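Local coordinates for protein AvrRxo1-ORF2 (Xanthomonas oryzae pv. oryzicola, PDB 4Z8T) that binds the type III effector AvrRxo1-ORF1, which carries a polynucleotide kinase domain, and probably serves as its molecular chaperone, at residues D27-L32 with E71-V76; V38-D44 with Y78-L84. One frame throughout, in Å; residues are numbered along the deposited sequence.

Contact 1. Residues D27-L32 with E71-V76; sequences DLELAL and ERMYYV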
loop_
_atom_site.group_PDB
_atom_site.type_symbol
_atom_site.label_atom_id
_atom_site.label_comp_id
_atom_site.label_asym_id
_atom_site.label_seq_id
_atom_site.Cartn_x
_atom_site.Cartn_y
_atom_site.Cartn_z
ATOM N N ASP B 27 12.034 -3.701 -4.990
ATOM C CA ASP B 27 11.991 -4.423 -3.727
ATOM C C ASP B 27 13.323 -5.114 -3.449
ATOM O O ASP B 27 13.806 -5.103 -2.313
ATOM C CB ASP B 27 10.880 -5.485 -3.721
ATOM C CG ASP B 27 9.481 -4.894 -3.602
ATOM O OD1 ASP B 27 9.336 -3.727 -3.178
ATOM O OD2 ASP B 27 8.513 -5.623 -3.927
ATOM N N LEU B 28 13.908 -5.709 -4.486
ATOM C CA LEU B 28 15.160 -6.455 -4.324
ATOM C C LEU B 28 16.330 -5.500 -4.163
ATOM O O LEU B 28 17.166 -5.693 -3.282
ATOM C CB LEU B 28 15.393 -7.417 -5.494
ATOM C CG LEU B 28 16.708 -8.209 -5.459
ATOM C CD1 LEU B 28 16.827 -9.004 -4.176
ATOM C CD2 LEU B 28 16.816 -9.137 -6.669
ATOM N N GLU B 29 16.369 -4.451 -4.978
ATOM C CA GLU B 29 17.435 -3.449 -4.874
ATOM C C GLU B 29 17.483 -2.827 -3.482
ATOM O O GLU B 29 18.551 -2.751 -2.863
ATOM C CB GLU B 29 17.249 -2.351 -5.914
ATOM C CG GLU B 29 17.419 -2.801 -7.345
ATOM C CD GLU B 29 16.887 -1.777 -8.315
ATOM O OE1 GLU B 29 16.222 -0.811 -7.859
ATOM O OE2 GLU B 29 17.115 -1.937 -9.530
ATOM N N LEU B 30 16.332 -2.387 -2.979
ATOM C CA LEU B 30 16.297 -1.787 -1.645
ATOM C C LEU B 30 16.664 -2.777 -0.551
ATOM O O LEU B 30 17.351 -2.429 0.405
ATOM C CB LEU B 30 14.922 -1.170 -1.365
ATOM C CG LEU B 30 14.565 0.006 -2.264
ATOM C CD1 LEU B 30 13.113 0.378 -2.020
ATOM C CD2 LEU B 30 15.484 1.175 -1.957
ATOM N N ALA B 31 16.201 -4.016 -0.695
ATOM C CA ALA B 31 16.473 -5.040 0.294
ATOM C C ALA B 31 17.969 -5.330 0.376
ATOM O O ALA B 31 18.485 -5.575 1.464
ATOM C CB ALA B 31 15.703 -6.301 -0.026
ATOM N N LEU B 32 18.649 -5.298 -0.770
ATOM C CA LEU B 32 20.092 -5.554 -0.815
ATOM C C LEU B 32 20.895 -4.454 -0.133
ATOM O O LEU B 32 21.899 -4.735 0.517
ATOM C CB LEU B 32 20.574 -5.711 -2.251
ATOM C CG LEU B 32 20.183 -7.012 -2.954
ATOM C CD1 LEU B 32 20.538 -6.940 -4.423
ATOM C CD2 LEU B 32 20.876 -8.182 -2.300
ATOM N N GLU B 71 16.943 -16.384 -3.829
ATOM C CA GLU B 71 17.676 -15.162 -3.515
ATOM C C GLU B 71 16.672 -14.071 -3.172
ATOM O O GLU B 71 16.800 -13.387 -2.153
ATOM C CB GLU B 71 18.568 -14.723 -4.684
ATOM C CG GLU B 71 18.727 -13.204 -4.787
ATOM C CD GLU B 71 20.115 -12.770 -5.204
ATOM O OE1 GLU B 71 21.036 -13.620 -5.194
ATOM O OE2 GLU B 71 20.286 -11.572 -5.527
ATOM N N ARG B 72 15.659 -13.926 -4.017
ATOM C CA ARG B 72 14.638 -12.908 -3.798
ATOM C C ARG B 72 13.864 -13.157 -2.506
ATOM O O ARG B 72 13.626 -12.234 -1.733
ATOM C CB ARG B 72 13.693 -12.833 -4.996
ATOM C CG ARG B 72 12.506 -11.932 -4.780
ATOM C CD ARG B 72 11.679 -11.793 -6.043
ATOM N NE ARG B 72 12.415 -11.063 -7.065
ATOM C CZ ARG B 72 12.550 -9.738 -7.072
ATOM N NH1 ARG B 72 13.240 -9.158 -8.039
ATOM N NH2 ARG B 72 11.993 -8.995 -6.111
HETATM N N MSE B 73 13.479 -14.403 -2.256
HETATM C CA MSE B 73 12.790 -14.718 -1.006
HETATM C C MSE B 73 13.649 -14.352 0.203
HETATM O O MSE B 73 13.189 -13.727 1.150
HETATM C CB MSE B 73 12.396 -16.199 -0.958
HETATM C CG MSE B 73 11.698 -16.583 0.317
HETATM SE SE MSE B 73 11.345 -18.503 0.323
HETATM C CE MSE B 73 10.284 -18.563 -1.272
ATOM N N TYR B 74 14.924 -14.720 0.143
ATOM C CA TYR B 74 15.850 -14.472 1.234
ATOM C C TYR B 74 15.928 -12.982 1.574
ATOM O O TYR B 74 15.815 -12.590 2.736
ATOM C CB TYR B 74 17.224 -14.999 0.815
ATOM C CG TYR B 74 18.353 -14.798 1.805
ATOM C CD1 TYR B 74 18.342 -15.421 3.043
ATOM C CD2 TYR B 74 19.445 -14.007 1.479
ATOM C CE1 TYR B 74 19.387 -15.253 3.936
ATOM C CE2 TYR B 74 20.492 -13.836 2.362
ATOM C CZ TYR B 74 20.456 -14.458 3.586
ATOM O OH TYR B 74 21.493 -14.288 4.470
ATOM N N TYR B 75 16.094 -12.159 0.547
ATOM C CA TYR B 75 16.313 -10.733 0.758
ATOM C C TYR B 75 15.031 -9.936 0.945
ATOM O O TYR B 75 14.986 -9.045 1.784
ATOM C CB TYR B 75 17.107 -10.129 -0.392
ATOM C CG TYR B 75 18.583 -10.458 -0.323
ATOM C CD1 TYR B 75 19.339 -10.082 0.779
ATOM C CD2 TYR B 75 19.210 -11.134 -1.356
ATOM C CE1 TYR B 75 20.694 -10.378 0.849
ATOM C CE2 TYR B 75 20.570 -11.435 -1.298
ATOM C CZ TYR B 75 21.296 -11.051 -0.188
ATOM O OH TYR B 75 22.640 -11.341 -0.103
ATOM N N VAL B 76 14.008 -10.245 0.152
ATOM C CA VAL B 76 12.795 -9.422 0.141
ATOM C C VAL B 76 11.774 -9.877 1.170
ATOM O O VAL B 76 11.184 -9.057 1.875
ATOM C CB VAL B 76 12.156 -9.394 -1.246
ATOM C CG1 VAL B 76 10.894 -8.549 -1.236
ATOM C CG2 VAL B 76 13.134 -8.832 -2.250
#
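Leu28 of helix 6-38 fits as a knob into a hole on helix 63-77 formed by Glu71, Arg72, Tyr75 and Val76. The two helical segments cross at 57° with their axes 9.1 Å apart, and the packing is tightest around Ala31 and Tyr75. Here the small Ala31 CB presses to 3.4 Å from the backbone Tyr75 O; one turn back, Val76 CG2 lies 3.7 Å from Leu28 CA. Leu32 CD2 makes a CH-pi contact over the Tyr75 ring, 3.4 Å from its centroid and 12° off the normal; the Tyr74 ring reaches the opposite face through CD2. The Tyr75 ring is thus held between a methyl and a second aromatic, and Tyr75 OH accepts a hydrogen bond from Phe43 N. The more exposed side is looser. Arg72, bent at its third torsion (chi3 -68°), turns one face of its guanidinium to Leu28 CD2, with NH1 3.8 Å from Leu28 CB. Asp27 OD2 stays 5.3 Å from Arg72 NH2. Between these two segments, therefore, cohesion comes from apolar and CH-pi packing, while the polar ends of Arg72 and Asp27 find partners outside them: Arg72 NH2 still on helix 6-38, at His24 O, and Asp27 OD1 in a salt bridge with Arg19 of the second subunit.

Contact 2. Residues V38-D44 with Y78-L84; sequences VGKERFD and YPNVMTL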
loop_
_atom_site.group_PDB
_atom_site.type_symbol
_atom_site.label_atom_id
_atom_site.label_comp_id
_atom_site.label_asym_id
_atom_site.label_seq_id
_atom_site.Cartn_x
_atom_site.Cartn_y
_atom_site.Cartn_z
ATOM N N VAL B 38 23.165 -4.019 7.417
ATOM C CA VAL B 38 23.005 -4.708 8.696
ATOM C C VAL B 38 23.896 -5.949 8.812
ATOM O O VAL B 38 23.909 -6.617 9.847
ATOM C CB VAL B 38 21.524 -5.066 8.989
ATOM C CG1 VAL B 38 20.632 -3.872 8.729
ATOM C CG2 VAL B 38 21.068 -6.240 8.138
ATOM N N GLY B 39 24.637 -6.253 7.750
ATOM C CA GLY B 39 25.581 -7.357 7.779
ATOM C C GLY B 39 24.980 -8.725 7.516
ATOM O O GLY B 39 25.545 -9.747 7.912
ATOM N N LYS B 40 23.834 -8.752 6.838
ATOM C CA LYS B 40 23.169 -10.005 6.497
ATOM C C LYS B 40 24.083 -10.857 5.618
ATOM O O LYS B 40 24.746 -10.338 4.720
ATOM C CB LYS B 40 21.850 -9.694 5.777
ATOM C CG LYS B 40 21.054 -10.895 5.267
ATOM C CD LYS B 40 19.629 -10.444 4.953
ATOM C CE LYS B 40 18.829 -11.526 4.260
ATOM N NZ LYS B 40 17.426 -11.518 4.760
ATOM N N GLU B 41 24.139 -12.160 5.888
ATOM C CA GLU B 41 24.986 -13.070 5.120
ATOM C C GLU B 41 24.658 -13.018 3.629
ATOM O O GLU B 41 23.488 -13.012 3.234
ATOM C CB GLU B 41 24.858 -14.504 5.653
ATOM C CG GLU B 41 25.702 -15.533 4.919
ATOM C CD GLU B 41 25.593 -16.919 5.531
ATOM O OE1 GLU B 41 24.961 -17.057 6.602
ATOM O OE2 GLU B 41 26.145 -17.873 4.939
ATOM N N ARG B 42 25.695 -12.950 2.804
ATOM C CA ARG B 42 25.528 -12.898 1.359
ATOM C C ARG B 42 24.839 -14.157 0.841
ATOM O O ARG B 42 25.199 -15.267 1.238
ATOM C CB ARG B 42 26.886 -12.764 0.684
ATOM C CG ARG B 42 26.797 -12.654 -0.816
ATOM C CD ARG B 42 27.024 -11.226 -1.261
ATOM N NE ARG B 42 28.356 -10.765 -0.877
ATOM C CZ ARG B 42 28.951 -9.688 -1.379
ATOM N NH1 ARG B 42 28.337 -8.950 -2.297
ATOM N NH2 ARG B 42 30.167 -9.349 -0.966
ATOM N N PHE B 43 23.863 -13.998 -0.052
ATOM C CA PHE B 43 23.137 -15.166 -0.536
ATOM C C PHE B 43 24.002 -16.077 -1.401
ATOM O O PHE B 43 24.599 -15.641 -2.392
ATOM C CB PHE B 43 21.855 -14.796 -1.282
ATOM C CG PHE B 43 21.033 -15.995 -1.667
ATOM C CD1 PHE B 43 20.260 -16.651 -0.718
ATOM C CD2 PHE B 43 21.060 -16.489 -2.961
ATOM C CE1 PHE B 43 19.519 -17.768 -1.059
ATOM C CE2 PHE B 43 20.317 -17.604 -3.307
ATOM C CZ PHE B 43 19.548 -18.241 -2.355
ATOM N N ASP B 44 24.022 -17.352 -1.014
ATOM C CA ASP B 44 24.866 -18.376 -1.616
ATOM C C ASP B 44 23.988 -19.606 -1.844
ATOM O O ASP B 44 23.761 -20.382 -0.919
ATOM C CB ASP B 44 26.011 -18.699 -0.642
ATOM C CG ASP B 44 26.979 -19.754 -1.164
ATOM O OD1 ASP B 44 26.540 -20.812 -1.670
ATOM O OD2 ASP B 44 28.201 -19.532 -1.029
ATOM N N TYR B 78 12.278 -12.132 3.809
ATOM C CA TYR B 78 12.774 -12.394 5.160
ATOM C C TYR B 78 13.941 -11.480 5.507
ATOM O O TYR B 78 15.069 -11.951 5.716
ATOM C CB TYR B 78 13.138 -13.879 5.325
ATOM C CG TYR B 78 11.933 -14.777 5.121
ATOM C CD1 TYR B 78 11.103 -15.110 6.182
ATOM C CD2 TYR B 78 11.605 -15.250 3.858
ATOM C CE1 TYR B 78 9.990 -15.905 5.997
ATOM C CE2 TYR B 78 10.490 -16.048 3.658
ATOM C CZ TYR B 78 9.688 -16.370 4.737
ATOM O OH TYR B 78 8.579 -17.153 4.547
ATOM N N PRO B 79 13.669 -10.162 5.564
ATOM C CA PRO B 79 14.738 -9.179 5.766
ATOM C C PRO B 79 15.416 -9.299 7.125
ATOM O O PRO B 79 16.579 -8.910 7.235
ATOM C CB PRO B 79 14.003 -7.834 5.655
ATOM C CG PRO B 79 12.597 -8.131 6.026
ATOM C CD PRO B 79 12.340 -9.520 5.499
ATOM N N ASN B 80 14.714 -9.816 8.130
ATOM C CA ASN B 80 15.282 -9.937 9.472
ATOM C C ASN B 80 16.063 -11.236 9.688
ATOM O O ASN B 80 16.678 -11.434 10.739
ATOM C CB ASN B 80 14.195 -9.785 10.539
ATOM C CG ASN B 80 13.488 -8.439 10.466
ATOM O OD1 ASN B 80 14.085 -7.422 10.106
ATOM N ND2 ASN B 80 12.202 -8.433 10.801
ATOM N N VAL B 81 16.020 -12.122 8.695
ATOM C CA VAL B 81 16.825 -13.341 8.701
ATOM C C VAL B 81 18.246 -12.999 8.258
ATOM O O VAL B 81 18.448 -12.468 7.167
ATOM C CB VAL B 81 16.219 -14.408 7.765
ATOM C CG1 VAL B 81 17.182 -15.569 7.564
ATOM C CG2 VAL B 81 14.885 -14.894 8.320
HETATM N N MSE B 82 19.230 -13.303 9.103
HETATM C CA MSE B 82 20.600 -12.843 8.870
HETATM C C MSE B 82 21.505 -13.875 8.195
HETATM O O MSE B 82 22.525 -13.521 7.587
HETATM C CB MSE B 82 21.227 -12.390 10.191
HETATM C CG MSE B 82 20.546 -11.196 10.826
HETATM SE SE MSE B 82 20.804 -9.586 9.772
HETATM C CE MSE B 82 18.949 -9.276 9.266
ATOM N N THR B 83 21.122 -15.146 8.289
ATOM C CA THR B 83 21.980 -16.244 7.854
ATOM C C THR B 83 21.263 -17.261 6.967
ATOM O O THR B 83 20.048 -17.434 7.070
ATOM C CB THR B 83 22.567 -16.978 9.073
ATOM O OG1 THR B 83 21.504 -17.382 9.946
ATOM C CG2 THR B 83 23.506 -16.060 9.837
ATOM N N LEU B 84 22.026 -17.935 6.108
ATOM C CA LEU B 84 21.481 -18.965 5.229
ATOM C C LEU B 84 21.069 -20.208 6.007
ATOM O O LEU B 84 20.232 -20.990 5.547
ATOM C CB LEU B 84 22.491 -19.340 4.146
ATOM C CG LEU B 84 22.815 -18.278 3.096
ATOM C CD1 LEU B 84 23.899 -18.777 2.171
ATOM C CD2 LEU B 84 21.588 -17.928 2.291
HETATM O O HOH W 1 24.882 -12.282 9.424
#
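Two interhelical loops dock here, one leaving helix 6-38 through a Schellman motif at Gly39 and the other running from a type I beta turn, Tyr78 to Val81, to the N-cap Thr83 of helix 84-94. Lys40 reaches into the turn with CG anti to its own N (chi1 176°) and an extended chain that bends only at the last torsion. Its NZ donates to Val81 O at 2.8 Å, in the carbonyl plane, and also hydrogen-bonds to Tyr74 O; the nearby Tyr78 O is poorly angled for a bond but accepts from Val81 N within the turn. The ammonium thus joins the beta turn to the end of helix 63-77. One residue on, Glu41 N donates to Met82 O at 2.7 Å. A water bridges the same carbonyl oxygen to Gly39 O. Near the end of helix 6-38, Met82 SE rests 3.7 Å from Val38 CG2, the two side chains crossing at about a right angle. Leu84 fills the other end, its CD2 3.5 Å from Phe43 CD1 and its CD1 3.5 Å from Asp44 CB. Glu41, fully extended, passes across Leu84 and accepts a hydrogen bond from Leu84 N in the first turn of helix 84-94: OE1 is 3.1 Å away and is met from above the carboxylate plane, 67° out of it.

Contacts 1 and 2 have centres 10 Å apart and alternate along the chain: 27-32 and 38-44 come first, then 71-76 and 78-84. The long helix 6-38 and the loop after it therefore meet, in the same order, helix 63-77 and the loop that leads to helix 84-94. Tyr74 joins the two contacts, with its OH 2.7 Å from Glu41 O in a probable hydrogen bond, and Glu71 packs on Phe43. Contact 1 lies nearer the centre of the chain and contact 2 at the surface. Both border AvrRxo1-ORF1, whose Leu278 packs on Val76 and whose Ser215 hydrogen-bonds to Tyr78, consistent with a helical scaffold that presents a binding surface to the effector.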